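Local structure of L-iditol 2-dehydrogenase (Clostridium scindens, 4OH1) at residues A[188-193]-A[199-204]; A[176-181]-A[259-264]; A[85-90]-A[136-141]; A[52-57]-A[336-341]; A[253-258]-A[278-283]. The protein probably oxidises polyols such as L-iditol with NAD+ as a zinc-containing dehydrogenase of the alcohol dehydrogenase family. All coordinates share one frame; numbering follows the deposited sequence.

Contact 1 of 5, residues A[188-193]-A[199-204]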
# COMPACT_ATOMS: atom_id res chain seq x y z
N MSE A 188 14.23 13.77 -16.09
CA MSE A 188 14.37 13.14 -14.78
C MSE A 188 13.41 11.93 -14.61
O MSE A 188 13.79 10.94 -14.00
CB MSE A 188 14.10 14.13 -13.65
CG MSE A 188 15.07 15.28 -13.67
SE MSE A 188 14.87 16.58 -12.18
CE MSE A 188 15.06 18.17 -13.36
N LEU A 189 12.18 12.05 -15.09
CA LEU A 189 11.24 10.91 -15.09
C LEU A 189 11.77 9.75 -15.96
O LEU A 189 11.58 8.60 -15.63
CB LEU A 189 9.88 11.34 -15.54
CG LEU A 189 9.16 12.19 -14.49
CD1 LEU A 189 7.93 12.81 -15.13
CD2 LEU A 189 8.79 11.37 -13.26
N VAL A 190 12.43 10.04 -17.06
CA VAL A 190 12.99 8.96 -17.85
C VAL A 190 13.98 8.18 -16.97
O VAL A 190 13.93 6.93 -16.87
CB VAL A 190 13.67 9.42 -19.14
CG1 VAL A 190 14.48 8.32 -19.76
CG2 VAL A 190 12.62 9.89 -20.17
N GLN A 191 14.89 8.89 -16.33
CA GLN A 191 15.92 8.26 -15.51
C GLN A 191 15.31 7.52 -14.34
O GLN A 191 15.75 6.41 -14.01
CB GLN A 191 16.97 9.25 -15.06
CG GLN A 191 17.80 9.78 -16.24
CD GLN A 191 19.07 10.50 -15.85
OE1 GLN A 191 19.65 10.22 -14.81
NE2 GLN A 191 19.56 11.38 -16.72
N LEU A 192 14.31 8.12 -13.72
CA LEU A 192 13.64 7.50 -12.60
C LEU A 192 12.78 6.34 -13.00
O LEU A 192 12.62 5.41 -12.18
CB LEU A 192 12.78 8.51 -11.83
CG LEU A 192 13.49 9.58 -11.02
CD1 LEU A 192 12.50 10.50 -10.48
CD2 LEU A 192 14.34 8.99 -9.90
N ALA A 193 12.21 6.37 -14.20
CA ALA A 193 11.44 5.22 -14.68
C ALA A 193 12.40 4.06 -14.87
O ALA A 193 12.08 2.96 -14.48
CB ALA A 193 10.69 5.49 -15.96
N SER A 199 9.96 -1.49 -17.89
CA SER A 199 10.46 -2.33 -18.96
C SER A 199 10.18 -1.70 -20.31
O SER A 199 10.84 -2.05 -21.29
CB SER A 199 9.87 -3.73 -18.86
OG SER A 199 8.46 -3.66 -18.68
N THR A 200 9.22 -0.77 -20.38
CA THR A 200 9.07 0.08 -21.58
C THR A 200 8.87 1.55 -21.21
O THR A 200 8.06 1.84 -20.37
CB THR A 200 7.92 -0.38 -22.43
OG1 THR A 200 8.19 -1.70 -22.84
CG2 THR A 200 7.75 0.47 -23.67
N ILE A 201 9.68 2.45 -21.77
CA ILE A 201 9.57 3.90 -21.49
C ILE A 201 9.45 4.66 -22.80
O ILE A 201 10.32 4.57 -23.62
CB ILE A 201 10.79 4.43 -20.75
CG1 ILE A 201 10.98 3.67 -19.44
CG2 ILE A 201 10.60 5.88 -20.44
CD1 ILE A 201 12.31 3.88 -18.69
N THR A 202 8.33 5.34 -23.01
CA THR A 202 8.10 6.12 -24.25
C THR A 202 7.84 7.56 -23.90
O THR A 202 6.96 7.87 -23.08
CB THR A 202 6.86 5.60 -24.96
OG1 THR A 202 7.03 4.21 -25.23
CG2 THR A 202 6.62 6.33 -26.26
N VAL A 203 8.59 8.45 -24.49
CA VAL A 203 8.41 9.89 -24.30
C VAL A 203 7.75 10.53 -25.51
O VAL A 203 8.01 10.16 -26.68
CB VAL A 203 9.77 10.56 -24.00
CG1 VAL A 203 9.68 12.08 -23.91
CG2 VAL A 203 10.35 10.00 -22.69
N PHE A 204 6.90 11.50 -25.23
CA PHE A 204 6.16 12.20 -26.28
C PHE A 204 6.50 13.69 -26.25
O PHE A 204 6.53 14.25 -25.18
CB PHE A 204 4.64 12.01 -26.10
CG PHE A 204 4.18 10.60 -26.18
CD1 PHE A 204 4.31 9.75 -25.09
CD2 PHE A 204 3.55 10.11 -27.33
CE1 PHE A 204 3.86 8.44 -25.13
CE2 PHE A 204 3.10 8.80 -27.36
CZ PHE A 204 3.27 7.97 -26.22
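V190 and A193 of helix 184-194 meet I201 and V203 of strand 200-205, and the side-chain contacts are all apolar. The tightest lies between two valine methyls. V190 CG2 stands 3.4 Å from V203 CG2, closer than usual van der Waals contact. The two side chains cross at about a right angle. In each valine CG1 lies opposite the backbone N (chi1 168° in V190, 175° in V203), which leaves CG2 as the branch that reaches across.

One turn along, the partner is I201. Its CD1 comes to 3.6 Å from A193 CB, and its CG1 lies 3.9 Å from the same methyl. The I201 chain therefore lies against A193 with its last two carbons. I201 CD1 also lies against the helix backbone, 3.9 Å from the carbonyl V190 O.

In the helix, A193 N donates to L189 O. The strand pairs with strand 176-180 through T200 and T202. The axes of 188-193 and 200-204 make 173°, nearly antiparallel, as expected in the beta-alpha-beta crossover 176-180, 184-194, 200-205 of a Rossmann fold.

Q191, which points away from the strand, anchors the helix by hydrogen bonds to N217 and D316. Between the two segments there is no hydrogen bond. Packing of the aliphatic side chains of V190, A193, I201 and V203 alone joins them.

Contact 2 of 5, residues A[176-181]-A[259-264]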
# COMPACT_ATOMS: atom_id res chain seq x y z
N SER A 176 5.03 -0.49 -18.15
CA SER A 176 5.23 0.42 -19.26
C SER A 176 4.86 1.83 -18.84
O SER A 176 3.83 2.07 -18.16
CB SER A 176 4.46 -0.05 -20.50
OG SER A 176 3.08 -0.06 -20.26
N VAL A 177 5.69 2.78 -19.28
CA VAL A 177 5.61 4.17 -18.85
C VAL A 177 5.54 5.10 -20.04
O VAL A 177 6.36 5.03 -20.96
CB VAL A 177 6.86 4.55 -18.01
CG1 VAL A 177 6.81 5.98 -17.60
CG2 VAL A 177 6.97 3.70 -16.82
N ALA A 178 4.53 5.95 -20.03
CA ALA A 178 4.44 7.04 -21.02
C ALA A 178 4.66 8.39 -20.34
O ALA A 178 3.98 8.70 -19.36
CB ALA A 178 3.06 7.05 -21.69
N ILE A 179 5.62 9.16 -20.85
CA ILE A 179 5.92 10.49 -20.29
C ILE A 179 5.59 11.53 -21.33
O ILE A 179 6.12 11.49 -22.43
CB ILE A 179 7.40 10.61 -19.87
CG1 ILE A 179 7.71 9.64 -18.74
CG2 ILE A 179 7.77 12.07 -19.45
CD1 ILE A 179 9.14 9.28 -18.61
N MSE A 180 4.68 12.44 -20.98
CA MSE A 180 4.29 13.55 -21.91
C MSE A 180 5.15 14.75 -21.53
O MSE A 180 5.05 15.32 -20.42
CB MSE A 180 2.83 13.94 -21.80
CG MSE A 180 1.87 12.82 -21.44
SE MSE A 180 2.01 11.29 -22.71
CE MSE A 180 1.29 12.37 -24.15
N GLY A 181 6.05 15.07 -22.44
CA GLY A 181 6.93 16.26 -22.31
C GLY A 181 8.38 15.85 -22.17
O GLY A 181 8.72 15.09 -21.30
N LEU A 259 -4.52 10.08 -21.31
CA LEU A 259 -5.62 9.24 -20.82
C LEU A 259 -5.90 8.12 -21.81
O LEU A 259 -6.16 6.96 -21.44
CB LEU A 259 -6.87 10.08 -20.57
CG LEU A 259 -8.07 9.42 -19.92
CD1 LEU A 259 -7.76 8.91 -18.54
CD2 LEU A 259 -9.22 10.45 -19.86
N GLN A 260 -5.84 8.43 -23.09
CA GLN A 260 -6.09 7.42 -24.11
C GLN A 260 -5.10 6.28 -24.14
O GLN A 260 -5.46 5.16 -24.42
CB GLN A 260 -6.10 8.06 -25.47
CG GLN A 260 -7.29 8.93 -25.65
CD GLN A 260 -7.40 9.45 -27.06
OE1 GLN A 260 -6.38 9.75 -27.72
NE2 GLN A 260 -8.64 9.55 -27.55
N LEU A 261 -3.84 6.61 -23.87
CA LEU A 261 -2.72 5.67 -23.76
C LEU A 261 -2.76 4.78 -22.54
O LEU A 261 -2.15 3.72 -22.50
CB LEU A 261 -1.39 6.44 -23.70
CG LEU A 261 -0.96 7.15 -24.96
CD1 LEU A 261 0.17 8.09 -24.62
CD2 LEU A 261 -0.55 6.21 -26.05
N LEU A 262 -3.49 5.19 -21.55
CA LEU A 262 -3.48 4.52 -20.30
C LEU A 262 -4.16 3.12 -20.35
O LEU A 262 -5.26 2.96 -20.81
CB LEU A 262 -4.17 5.44 -19.26
CG LEU A 262 -3.94 4.95 -17.81
CD1 LEU A 262 -2.51 5.10 -17.37
CD2 LEU A 262 -4.87 5.76 -16.90
N ALA A 263 -3.45 2.11 -19.87
CA ALA A 263 -3.98 0.75 -19.79
C ALA A 263 -5.09 0.61 -18.78
O ALA A 263 -5.28 1.46 -17.92
CB ALA A 263 -2.88 -0.19 -19.42
N ARG A 264 -5.83 -0.50 -18.88
CA ARG A 264 -6.84 -0.83 -17.90
C ARG A 264 -6.14 -0.97 -16.56
O ARG A 264 -5.06 -1.51 -16.49
CB ARG A 264 -7.59 -2.11 -18.25
CG ARG A 264 -8.33 -2.03 -19.56
CD ARG A 264 -9.08 -3.36 -19.90
NE ARG A 264 -10.38 -3.41 -19.25
CZ ARG A 264 -11.10 -4.53 -19.12
NH1 ARG A 264 -10.63 -5.68 -19.59
NH2 ARG A 264 -12.29 -4.52 -18.52
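L261, at the end of helix 252-261, reaches A178 and M180 on strand 176-180. Its CB leaves the helix in the direction of the strand. CG lies opposite the carbonyl carbon, with chi1 -69°, and this carries the branch onward to the sheet. CD1 is the atom that makes the contact. It stands 4.2 Å from A178 CB and also 4.2 Å from M180 SE, and so bridges two strand residues that face the same side of the sheet. The same methyl packs on the ring of F204 in the next strand, 200-205.

M180 is a selenomethionine whose chain bends at chi2 and chi3. The bends fold it back, and SE is the part that meets the leucine. The two side chains cross obliquely. These are ordinary van der Waals contacts, wholly apolar, and no hydrogen bond joins the segments.

All three touching residues are buried. Beyond L261 the chain leaves the helix at L262 and turns into the short strand 262-263. Within that turn, L262 N donates to L259 O at 3.2 Å. On the strand side, A178 pairs through its backbone with C244 and L246 of strand 242-247.

Strand 176-180 is an inner strand of the six-stranded parallel sheet. G181 follows it and begins a GxGxxG sequence, consistent with the dinucleotide-binding turn of this family. Helices packed on a parallel sheet through apolar side chains such as L261 are the layered build of a Rossmann fold.

Contact 3 of 5, residues A[85-90]-A[136-141]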
# COMPACT_ATOMS: atom_id res chain seq x y z
N SER A 85 21.50 30.99 16.81
CA SER A 85 21.90 30.19 17.94
C SER A 85 21.07 28.91 18.12
O SER A 85 21.64 27.88 18.41
CB SER A 85 21.89 31.05 19.23
OG SER A 85 20.66 31.75 19.36
N THR A 86 19.76 28.93 17.90
CA THR A 86 19.03 27.68 18.05
C THR A 86 19.46 26.67 16.96
O THR A 86 19.71 25.47 17.21
CB THR A 86 17.54 27.88 17.96
OG1 THR A 86 17.14 28.79 18.98
CG2 THR A 86 16.80 26.58 18.19
N ALA A 87 19.61 27.17 15.75
CA ALA A 87 20.00 26.27 14.69
C ALA A 87 21.38 25.67 14.91
O ALA A 87 21.62 24.54 14.53
CB ALA A 87 19.93 26.99 13.37
N GLU A 88 22.30 26.44 15.51
CA GLU A 88 23.64 25.93 15.74
C GLU A 88 23.54 24.76 16.70
O GLU A 88 24.25 23.78 16.56
CB GLU A 88 24.57 27.01 16.34
CG GLU A 88 25.94 26.94 15.76
CD GLU A 88 26.83 28.08 16.12
OE1 GLU A 88 26.86 28.45 17.29
OE2 GLU A 88 27.49 28.63 15.22
N LYS A 89 22.65 24.90 17.67
CA LYS A 89 22.41 23.89 18.67
C LYS A 89 21.82 22.61 18.05
O LYS A 89 22.03 21.53 18.60
CB LYS A 89 21.47 24.47 19.73
CG LYS A 89 21.13 23.54 20.86
CD LYS A 89 19.85 23.97 21.62
CE LYS A 89 18.85 22.79 21.83
NZ LYS A 89 18.52 22.69 23.25
N MSE A 90 21.10 22.71 16.93
CA MSE A 90 20.58 21.54 16.22
C MSE A 90 21.62 20.97 15.25
O MSE A 90 21.31 20.11 14.40
CB MSE A 90 19.33 21.91 15.45
CG MSE A 90 18.23 22.39 16.34
SE MSE A 90 17.36 20.94 17.33
CE MSE A 90 17.29 21.85 19.09
N TYR A 136 16.55 30.98 5.48
CA TYR A 136 15.47 30.01 5.57
C TYR A 136 15.41 29.56 7.03
O TYR A 136 16.39 29.64 7.76
CB TYR A 136 15.81 28.78 4.68
CG TYR A 136 15.87 29.05 3.20
CD1 TYR A 136 14.74 28.96 2.38
CD2 TYR A 136 17.05 29.48 2.62
CE1 TYR A 136 14.82 29.28 0.98
CE2 TYR A 136 17.12 29.76 1.26
CZ TYR A 136 16.02 29.65 0.46
OH TYR A 136 16.19 29.98 -0.86
N HIS A 137 14.28 28.98 7.42
CA HIS A 137 14.18 28.35 8.74
C HIS A 137 14.97 27.06 8.70
O HIS A 137 15.03 26.40 7.66
CB HIS A 137 12.72 28.07 9.06
CG HIS A 137 12.51 27.60 10.46
ND1 HIS A 137 12.34 26.27 10.76
CD2 HIS A 137 12.41 28.27 11.62
CE1 HIS A 137 12.17 26.14 12.07
NE2 HIS A 137 12.20 27.34 12.61
N MSE A 138 15.59 26.69 9.80
CA MSE A 138 16.40 25.49 9.84
C MSE A 138 15.68 24.21 9.33
O MSE A 138 16.28 23.37 8.75
CB MSE A 138 16.91 25.27 11.27
CG MSE A 138 15.82 25.00 12.29
SE MSE A 138 16.48 25.17 14.17
CE MSE A 138 14.80 24.62 15.09
N SER A 139 14.37 24.11 9.53
CA SER A 139 13.59 23.03 9.02
C SER A 139 13.61 22.96 7.50
O SER A 139 13.35 21.91 6.97
CB SER A 139 12.15 23.15 9.47
OG SER A 139 11.48 24.25 8.85
N GLN A 140 14.03 24.01 6.82
CA GLN A 140 14.07 24.03 5.37
C GLN A 140 15.41 23.66 4.85
O GLN A 140 15.56 23.63 3.68
CB GLN A 140 13.70 25.42 4.83
CG GLN A 140 12.32 25.84 5.27
CD GLN A 140 11.93 27.24 4.85
OE1 GLN A 140 12.03 28.17 5.65
NE2 GLN A 140 11.45 27.40 3.62
N ILE A 141 16.40 23.40 5.70
CA ILE A 141 17.77 23.30 5.22
C ILE A 141 18.26 21.91 5.34
O ILE A 141 18.16 21.36 6.43
CB ILE A 141 18.70 24.23 6.05
CG1 ILE A 141 18.38 25.68 5.78
CG2 ILE A 141 20.15 23.96 5.75
CD1 ILE A 141 18.53 26.12 4.35
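M138, a selenomethionine, joins a short helix to a 3-10 turn by apolar packing within the GroES-like domain, where another subunit also packs. Helix 85-89 follows strand 75-83, and the 3-10 segment 138-140 lies between strands 133-137 and 141-143. All three strands belong to the mixed sheet of this domain, and I36 of strand 35-44 lies beside both A87 and M138.

The M138 side chain leaves CB with CG between the backbone N and the carbonyl carbon, chi1 64°. Beyond CG it is extended, which takes SE and CE out to the helix. SE settles over A87, 3.7 Å from A87 CA and 4.0 Å from A87 CB. It also meets M90 CG at 3.9 Å. The M90 chain then bends, and its tip leads off from the contact.

The turn that carries M138 is held by its own bonds. H137 N donates to Q140 OE1 at 3.0 Å, with the donor tilted 35° from the carbonyl plane. H137 ND1 and S139 OG are hydrogen-bonded at 2.9 Å. H137 NE2 bonds E34, and the backbone of M138 also pairs with E34. These links fix the backbone from which the long side chain projects.

C108 of a neighbouring subunit packs on both M90 and M138, and R113 of that subunit bonds I141 O. C108 lies between the zinc ligands C106 and C109, so the contact abuts the neighbour's zinc-binding loop. At the tip of the M138 chain, CE lies 4.2 Å from T86 CG2.

Contact 4 of 5, residues A[52-57]-A[336-341]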
# COMPACT_ATOMS: atom_id res chain seq x y z
N ILE A 52 5.17 32.25 -14.89
CA ILE A 52 5.00 33.60 -14.30
C ILE A 52 5.31 34.66 -15.35
O ILE A 52 4.59 35.64 -15.51
CB ILE A 52 5.93 33.84 -13.04
CG1 ILE A 52 5.48 32.95 -11.87
CG2 ILE A 52 5.91 35.31 -12.61
CD1 ILE A 52 6.53 32.77 -10.76
N LEU A 53 6.37 34.40 -16.10
CA LEU A 53 6.93 35.40 -16.96
C LEU A 53 6.22 35.46 -18.32
O LEU A 53 5.80 36.51 -18.77
CB LEU A 53 8.42 35.13 -17.14
CG LEU A 53 9.25 35.48 -15.90
CD1 LEU A 53 10.57 34.65 -15.79
CD2 LEU A 53 9.53 36.97 -15.97
N THR A 54 6.08 34.30 -18.95
CA THR A 54 5.62 34.23 -20.33
C THR A 54 4.22 33.60 -20.40
O THR A 54 3.69 33.34 -21.50
CB THR A 54 6.64 33.40 -21.18
OG1 THR A 54 6.82 32.09 -20.60
CG2 THR A 54 8.00 34.15 -21.27
N GLY A 55 3.61 33.39 -19.23
CA GLY A 55 2.45 32.53 -19.13
C GLY A 55 1.13 33.22 -18.87
O GLY A 55 1.03 34.44 -18.54
N ASN A 56 0.11 32.37 -19.02
CA ASN A 56 -1.28 32.74 -18.83
C ASN A 56 -1.64 32.39 -17.41
O ASN A 56 -1.55 31.22 -17.02
CB ASN A 56 -2.15 31.97 -19.81
CG ASN A 56 -3.57 32.44 -19.79
OD1 ASN A 56 -4.38 32.00 -18.99
ND2 ASN A 56 -3.89 33.36 -20.69
N LEU A 57 -2.06 33.41 -16.66
CA LEU A 57 -2.08 33.33 -15.19
C LEU A 57 -3.46 33.28 -14.49
O LEU A 57 -3.50 33.21 -13.27
CB LEU A 57 -1.25 34.49 -14.63
CG LEU A 57 0.18 34.68 -15.17
CD1 LEU A 57 0.85 35.90 -14.57
CD2 LEU A 57 1.01 33.44 -14.88
N ASP A 336 17.96 32.24 -22.87
CA ASP A 336 17.98 30.79 -23.09
C ASP A 336 16.73 30.15 -22.56
O ASP A 336 16.14 29.33 -23.21
CB ASP A 336 19.20 30.15 -22.48
CG ASP A 336 20.44 30.47 -23.23
OD1 ASP A 336 20.30 31.09 -24.29
OD2 ASP A 336 21.55 30.15 -22.78
N LEU A 337 16.27 30.56 -21.40
CA LEU A 337 15.04 30.05 -20.86
C LEU A 337 13.87 30.30 -21.81
O LEU A 337 13.11 29.38 -22.12
CB LEU A 337 14.73 30.73 -19.54
CG LEU A 337 13.46 30.20 -18.88
CD1 LEU A 337 13.73 28.82 -18.34
CD2 LEU A 337 12.98 31.10 -17.78
N TYR A 338 13.71 31.56 -22.24
CA TYR A 338 12.57 31.94 -23.06
C TYR A 338 12.64 31.24 -24.39
O TYR A 338 11.63 31.02 -24.98
CB TYR A 338 12.42 33.47 -23.28
CG TYR A 338 12.35 34.34 -22.03
CD1 TYR A 338 11.62 33.95 -20.89
CD2 TYR A 338 13.02 35.57 -21.98
CE1 TYR A 338 11.59 34.75 -19.77
CE2 TYR A 338 12.99 36.35 -20.87
CZ TYR A 338 12.28 35.95 -19.77
OH TYR A 338 12.28 36.77 -18.68
N SER A 339 13.83 30.85 -24.87
CA SER A 339 13.93 30.07 -26.09
C SER A 339 13.24 28.71 -25.97
O SER A 339 12.95 28.08 -26.97
CB SER A 339 15.39 29.87 -26.51
OG SER A 339 15.96 28.74 -25.85
N LYS A 340 13.00 28.23 -24.75
CA LYS A 340 12.48 26.88 -24.57
C LYS A 340 13.26 25.76 -25.26
O LYS A 340 12.76 24.66 -25.38
CB LYS A 340 11.01 26.86 -24.96
CG LYS A 340 10.13 27.00 -23.76
CD LYS A 340 8.89 27.79 -24.08
CE LYS A 340 8.03 28.00 -22.83
NZ LYS A 340 6.92 28.97 -23.06
N LYS A 341 14.50 26.00 -25.66
CA LYS A 341 15.29 24.94 -26.26
C LYS A 341 15.86 23.95 -25.26
O LYS A 341 16.14 22.82 -25.67
CB LYS A 341 16.47 25.52 -27.07
CG LYS A 341 16.03 26.56 -28.11
CD LYS A 341 17.17 26.97 -29.06
CE LYS A 341 17.45 25.83 -30.01
NZ LYS A 341 18.31 26.24 -31.12
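The ring of Y338 is met by two consecutive residues of helix 48-54, L53 and T54, each from its own direction. L53 crosses it at about a right angle. L53 CD1 sits at the ring edge, near its plane, and lies 4.1 Å from Y338 CE1. The other methyl, L53 CD2, meets Y338 OH at 3.9 Å. T54 comes obliquely to the ring with its methyl, and CG2 stands 3.6 Å from Y338 CD1. T54 chi1 is 57°, and this turns CG2 to the tyrosine. OG1 is thereby placed between N and C of its own backbone, where it bonds T50 O one turn back.

The contact packs the end of helix 48-54, in the GroES-like part of the chain, against the end of helix 330-338. V21 of strand 20-26 touches both L53 and Y338. L53 lies about 11 Å from H74, a zinc ligand, measured between side chains.

At K340 the chain has left the second helix. The lysine slides past T54 in the opposite direction. Its NZ is 4.0 Å from T54 OG1, too long for a hydrogen bond. Nearby, S339 OG accepts from K341 N at 3.1 Å, an ST turn, and donates to D336 O.

Contact 5 of 5, residues A[253-258]-A[278-283]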
# COMPACT_ATOMS: atom_id res chain seq x y z
N ALA A 253 -4.24 18.90 -24.87
CA ALA A 253 -4.13 17.80 -25.86
C ALA A 253 -3.21 16.62 -25.38
O ALA A 253 -3.54 15.45 -25.59
CB ALA A 253 -3.64 18.33 -27.20
N ALA A 254 -2.08 16.94 -24.76
CA ALA A 254 -1.19 15.92 -24.20
C ALA A 254 -1.94 15.19 -23.08
O ALA A 254 -1.86 13.99 -22.93
CB ALA A 254 0.08 16.55 -23.65
N ALA A 255 -2.69 15.94 -22.30
CA ALA A 255 -3.44 15.33 -21.23
C ALA A 255 -4.45 14.34 -21.70
O ALA A 255 -4.61 13.27 -21.13
CB ALA A 255 -4.09 16.42 -20.38
N LYS A 256 -5.21 14.72 -22.72
CA LYS A 256 -6.17 13.80 -23.30
C LYS A 256 -5.47 12.60 -23.94
O LYS A 256 -5.93 11.46 -23.83
CB LYS A 256 -7.02 14.51 -24.34
CG LYS A 256 -8.08 13.62 -24.92
CD LYS A 256 -8.71 14.20 -26.21
CE LYS A 256 -9.58 13.18 -26.86
NZ LYS A 256 -10.14 13.66 -28.05
N LEU A 257 -4.37 12.83 -24.64
CA LEU A 257 -3.65 11.72 -25.26
C LEU A 257 -3.12 10.72 -24.18
O LEU A 257 -3.23 9.50 -24.27
CB LEU A 257 -2.50 12.27 -26.10
CG LEU A 257 -1.54 11.23 -26.69
CD1 LEU A 257 -2.24 10.25 -27.56
CD2 LEU A 257 -0.41 11.94 -27.42
N GLY A 258 -2.59 11.28 -23.11
CA GLY A 258 -2.23 10.50 -21.96
C GLY A 258 -3.32 9.56 -21.48
O GLY A 258 -3.07 8.37 -21.26
N PRO A 278 -8.57 24.40 -18.79
CA PRO A 278 -7.81 23.16 -18.62
C PRO A 278 -8.71 21.96 -18.28
O PRO A 278 -8.58 21.40 -17.19
CB PRO A 278 -6.87 23.51 -17.46
CG PRO A 278 -7.66 24.41 -16.62
CD PRO A 278 -8.59 25.21 -17.55
N ILE A 279 -9.59 21.58 -19.21
CA ILE A 279 -10.56 20.49 -19.03
C ILE A 279 -10.09 19.19 -19.65
O ILE A 279 -9.64 19.18 -20.78
CB ILE A 279 -11.94 20.84 -19.55
CG1 ILE A 279 -12.36 22.18 -19.00
CG2 ILE A 279 -12.96 19.75 -19.21
CD1 ILE A 279 -12.32 22.24 -17.49
N LEU A 280 -10.09 18.13 -18.82
CA LEU A 280 -9.96 16.75 -19.26
C LEU A 280 -11.35 16.08 -19.16
O LEU A 280 -11.87 15.84 -18.07
CB LEU A 280 -8.97 16.01 -18.37
CG LEU A 280 -8.71 14.57 -18.75
CD1 LEU A 280 -7.96 14.48 -20.07
CD2 LEU A 280 -7.93 13.95 -17.69
N PRO A 281 -11.96 15.79 -20.31
CA PRO A 281 -13.23 15.11 -20.29
C PRO A 281 -12.98 13.66 -20.02
O PRO A 281 -12.22 13.01 -20.75
CB PRO A 281 -13.76 15.31 -21.71
CG PRO A 281 -12.91 16.34 -22.29
CD PRO A 281 -11.59 16.18 -21.67
N VAL A 282 -13.56 13.15 -18.95
CA VAL A 282 -13.37 11.78 -18.61
C VAL A 282 -14.63 11.10 -18.95
O VAL A 282 -15.70 11.58 -18.60
CB VAL A 282 -13.02 11.59 -17.15
CG1 VAL A 282 -12.96 10.12 -16.83
CG2 VAL A 282 -11.66 12.19 -16.88
N ASN A 283 -14.53 9.98 -19.66
CA ASN A 283 -15.71 9.20 -19.96
C ASN A 283 -15.92 8.19 -18.86
O ASN A 283 -15.14 7.26 -18.69
CB ASN A 283 -15.58 8.54 -21.31
CG ASN A 283 -16.85 7.88 -21.74
OD1 ASN A 283 -17.38 7.00 -21.06
ND2 ASN A 283 -17.35 8.28 -22.89
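L280 CD1 lies over the backbone of helix 252-261 at A255 and K256. It stands 3.7 Å from A255 O and 3.8 Å from K256 CA. The side chains of these two residues are a little farther off. A255 CB is 4.3 Å from L280 CD1, and K256 CB is 4.4 Å from it. One leucine methyl thus makes all the close contacts, and it rests on the helix main chain more than on side chains.

The torsions explain the reach. L280 CG is opposite its backbone N, chi1 -178°, and chi2 of 69° then swings CD1 to the helix. K256 offers only the base of its side chain. The rest of that chain is extended and leads off, and the residue is exposed.

A255 O has a polar partner as well, since Y270 OH bonds to it. The helix keeps its own bonds, with G258 N donating to A254 O at 2.8 Å.

Strand 279-283 pairs in an antiparallel ladder with a strand of a neighbouring subunit, and the sheet runs on across the interface. L280 therefore ties that intersubunit strand to the helix behind it, in the Rossmann-type domain, which probably binds the dinucleotide. N283 ends the strand as the N-cap of helix 284-290, with OD1 bonded to S286 N.

L280 is buried on the helix main chain beside A255. Van der Waals contact and burial, not polar bonds, join the segments.

Contacts 1, 2 and 5 belong to the Rossmann-type domain. Contacts 1 and 2 share neighbouring strands of the parallel sheet, with T200 O 2.8 Å from V177 N in a probable hydrogen bond. Contacts 2 and 5 both use helix 252-261 and touch where M180 CE lies 3.7 Å from L257 CD2. Contact 3 is far off in the GroES-like domain, its centre about 37 Å from that of contact 1 and on the opposite side of the chain's centre. Contact 4 links chain regions 279 residues apart. Its L53 side chain is about 13 Å from a bound zinc ion. Contacts 1, 2, 3 and 5 all meet other subunits; no other chain of the assembly touches contact 4.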